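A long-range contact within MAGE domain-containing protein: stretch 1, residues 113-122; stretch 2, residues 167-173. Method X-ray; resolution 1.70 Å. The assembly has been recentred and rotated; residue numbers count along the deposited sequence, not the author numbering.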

# COMPACT_ATOMS: atom_id res chain seq x y z
N GLY B 113 18.32 11.66 25.25
CA GLY B 113 17.51 12.44 26.17
C GLY B 113 16.29 13.11 25.57
O GLY B 113 15.83 14.12 26.11
N ASN B 114 15.77 12.60 24.45
CA ASN B 114 14.49 12.96 23.83
C ASN B 114 14.55 14.25 23.01
O ASN B 114 13.50 14.78 22.63
CB ASN B 114 13.37 13.02 24.87
CG ASN B 114 13.17 11.69 25.56
OD1 ASN B 114 12.94 10.67 24.92
ND2 ASN B 114 13.32 11.67 26.88
N THR B 115 15.74 14.75 22.70
CA THR B 115 15.93 15.82 21.74
C THR B 115 17.27 15.61 21.07
O THR B 115 18.21 15.08 21.68
CB THR B 115 15.87 17.22 22.39
OG1 THR B 115 14.66 17.37 23.12
CG2 THR B 115 15.90 18.30 21.33
N ALA B 116 17.36 16.00 19.80
CA ALA B 116 18.62 15.95 19.06
C ALA B 116 18.70 17.14 18.12
O ALA B 116 17.72 17.47 17.44
CB ALA B 116 18.76 14.64 18.26
N LYS B 117 19.87 17.77 18.07
CA LYS B 117 20.06 18.84 17.09
C LYS B 117 20.06 18.27 15.68
O LYS B 117 20.50 17.13 15.45
CB LYS B 117 21.38 19.57 17.36
CG LYS B 117 21.40 20.34 18.67
CD LYS B 117 22.41 21.48 18.62
CE LYS B 117 22.34 22.32 19.89
NZ LYS B 117 20.93 22.69 20.22
N GLU B 118 19.56 19.06 14.74
CA GLU B 118 19.60 18.64 13.34
C GLU B 118 21.02 18.27 12.92
O GLU B 118 21.22 17.28 12.20
CB GLU B 118 19.04 19.73 12.42
CG GLU B 118 19.09 19.32 10.94
CD GLU B 118 18.25 20.20 10.03
OE1 GLU B 118 17.82 21.30 10.46
OE2 GLU B 118 18.01 19.79 8.86
N SER B 119 22.02 19.03 13.38
CA SER B 119 23.39 18.74 13.00
C SER B 119 23.83 17.36 13.48
O SER B 119 24.53 16.64 12.76
CB SER B 119 24.33 19.82 13.54
OG SER B 119 24.23 19.97 14.95
N ALA B 120 23.40 16.97 14.69
CA ALA B 120 23.75 15.65 15.19
C ALA B 120 23.11 14.55 14.36
O ALA B 120 23.72 13.49 14.17
CB ALA B 120 23.33 15.52 16.66
N ILE B 121 21.90 14.78 13.86
CA ILE B 121 21.23 13.76 13.06
C ILE B 121 21.95 13.57 11.72
O ILE B 121 22.21 12.44 11.30
CB ILE B 121 19.74 14.11 12.88
CG1 ILE B 121 19.02 13.82 14.20
CG2 ILE B 121 19.13 13.37 11.70
CD1 ILE B 121 17.53 14.00 14.15
N TRP B 122 22.29 14.66 11.03
CA TRP B 122 22.99 14.48 9.76
C TRP B 122 24.40 13.94 9.96
O TRP B 122 24.90 13.20 9.11
CB TRP B 122 23.02 15.79 8.97
CG TRP B 122 21.67 16.22 8.57
CD1 TRP B 122 21.03 17.38 8.93
CD2 TRP B 122 20.73 15.49 7.76
NE1 TRP B 122 19.77 17.42 8.38
CE2 TRP B 122 19.57 16.27 7.65
CE3 TRP B 122 20.78 14.25 7.10
CZ2 TRP B 122 18.45 15.86 6.92
CZ3 TRP B 122 19.66 13.85 6.37
CH2 TRP B 122 18.52 14.65 6.29
N VAL B 167 19.91 30.73 12.66
CA VAL B 167 18.79 29.83 12.89
C VAL B 167 19.26 28.38 12.84
O VAL B 167 19.99 27.98 11.93
CB VAL B 167 17.65 30.10 11.90
CG1 VAL B 167 18.11 29.86 10.46
CG2 VAL B 167 16.44 29.24 12.24
N GLU B 168 18.86 27.60 13.83
CA GLU B 168 19.24 26.21 13.97
C GLU B 168 18.00 25.42 14.38
O GLU B 168 17.12 25.94 15.07
CB GLU B 168 20.37 26.04 14.99
CG GLU B 168 20.84 24.61 15.22
CD GLU B 168 22.01 24.53 16.18
OE1 GLU B 168 22.85 23.61 16.02
OE2 GLU B 168 22.09 25.37 17.10
N TYR B 169 17.94 24.15 13.96
CA TYR B 169 16.78 23.31 14.23
C TYR B 169 17.15 22.10 15.07
O TYR B 169 18.28 21.61 15.02
CB TYR B 169 16.13 22.85 12.92
CG TYR B 169 15.34 23.94 12.22
CD1 TYR B 169 15.96 24.83 11.37
CD2 TYR B 169 13.97 24.07 12.44
CE1 TYR B 169 15.23 25.82 10.74
CE2 TYR B 169 13.24 25.05 11.81
CZ TYR B 169 13.87 25.93 10.97
OH TYR B 169 13.15 26.92 10.34
N GLU B 170 16.18 21.61 15.84
CA GLU B 170 16.33 20.39 16.60
C GLU B 170 15.10 19.51 16.42
O GLU B 170 14.02 19.99 16.07
CB GLU B 170 16.56 20.68 18.09
CG GLU B 170 15.44 21.46 18.74
CD GLU B 170 15.84 22.04 20.08
OE1 GLU B 170 17.03 21.90 20.45
OE2 GLU B 170 14.98 22.64 20.74
N PHE B 171 15.28 18.22 16.67
CA PHE B 171 14.25 17.22 16.44
C PHE B 171 13.78 16.61 17.74
O PHE B 171 14.58 16.36 18.65
CB PHE B 171 14.78 16.10 15.55
CG PHE B 171 14.91 16.45 14.10
CD1 PHE B 171 13.83 16.29 13.24
CD2 PHE B 171 16.13 16.86 13.58
CE1 PHE B 171 13.97 16.55 11.89
CE2 PHE B 171 16.27 17.12 12.23
CZ PHE B 171 15.19 16.98 11.39
N ARG B 172 12.47 16.34 17.83
CA ARG B 172 11.90 15.51 18.88
C ARG B 172 11.00 14.46 18.21
O ARG B 172 10.68 14.57 17.03
CB ARG B 172 11.07 16.35 19.87
CG ARG B 172 11.79 17.56 20.44
CD ARG B 172 10.93 18.26 21.49
NE ARG B 172 10.59 17.36 22.59
CZ ARG B 172 11.34 17.20 23.68
NH1 ARG B 172 12.48 17.88 23.80
NH2 ARG B 172 10.97 16.36 24.64
N TRP B 173 10.60 13.46 18.99
CA TRP B 173 9.55 12.56 18.52
C TRP B 173 8.26 13.32 18.29
O TRP B 173 7.88 14.18 19.10
CB TRP B 173 9.27 11.45 19.53
CG TRP B 173 10.28 10.36 19.65
CD1 TRP B 173 11.61 10.42 19.35
CD2 TRP B 173 10.04 9.04 20.15
NE1 TRP B 173 12.21 9.21 19.63
CE2 TRP B 173 11.26 8.34 20.12
CE3 TRP B 173 8.89 8.38 20.62
CZ2 TRP B 173 11.38 7.01 20.52
CZ3 TRP B 173 9.01 7.05 21.03
CH2 TRP B 173 10.25 6.39 20.98
O HOH W 1 11.23 13.30 21.79
O HOH W 2 19.28 23.21 11.60
O HOH W 3 21.11 21.74 13.98

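The two stretches meet as a short antiparallel pairing that gives way at once to a helix. Ala116 and Phe171 form the hydrogen-bonded pair: Ala116 N donates to Phe171 O at 3.0 Å (158° at the hydrogen), and Phe171 N to Ala116 O at 2.7 Å (172°). Lys117 and Glu170 follow as the non-hydrogen-bonded pair, their CA atoms 4.1 Å apart. A third backbone bond, Glu118 N to Tyr169 O at 2.9 Å and 166°, carries the ladder into the first helical residue. Lys117 is the N-cap, and its O accepts from Ile121 N at 3.2 Å. The helix then leaves at 75° to the strand direction.

The side chains of the two paired positions sort by sheet face. Ala116 and Phe171 share one face, where Phe171 has the largest area covered by the opposing stretch. With chi1 at -75° (m) and chi2 at -88°, its ring lies beside the helix: Ile121 CD1 is 3.2 Å from Phe171 CD2, a tight apolar contact, and Glu118 CG sits at the ring edge, 3.8 Å from Phe171 CE2. Ile121, m at chi1 and t at chi2, extends its CD1 to this ring.

Lys117 and Glu170 occupy the other face. Glu170 takes p at chi1 and t at chi2, and Lys117 runs m, t, t before turning to m at chi4. Lys117 NZ thereby comes within 4.0 Å of Glu170 OE1, a long salt bridge. Glu168, extended with chi1 and chi2 both t, adds a second negative charge: its OE2 is 4.3 Å from Lys117 NZ, beyond salt-bridge range.

Glu118 is also extended (chi1 179°, chi2 166°), which carries its carboxylate out to Trp122 and water 2. Glu118 OE2 accepts from Trp122 NE1 at 3.0 Å and 171°, one helical turn on, while Glu118 OE1 accepts from water 2 at 2.7 Å; both oxygens are also bonded elsewhere in the structure. That water accepts in turn from Tyr169 N at 2.9 Å, so the strand's backbone NH is satisfied through solvent. Water 3 makes a similar link, accepting from Ser119 N at 2.9 Å and donating to Tyr169 O at 3.0 Å.

At the other end, Arg172 (m, t, p, with chi4 at 88°) brings one face of its guanidinium under Asn114 O, which lies 3.4 Å from Arg172 CZ. Thr115 OG1 and Arg172 NH1 are modelled 2.3 Å apart, a clash that supports no bonding claim. Water 1 joins the backbones more securely, donating to Asn114 O at 2.8 Å and accepting from Trp173 N at 2.9 Å.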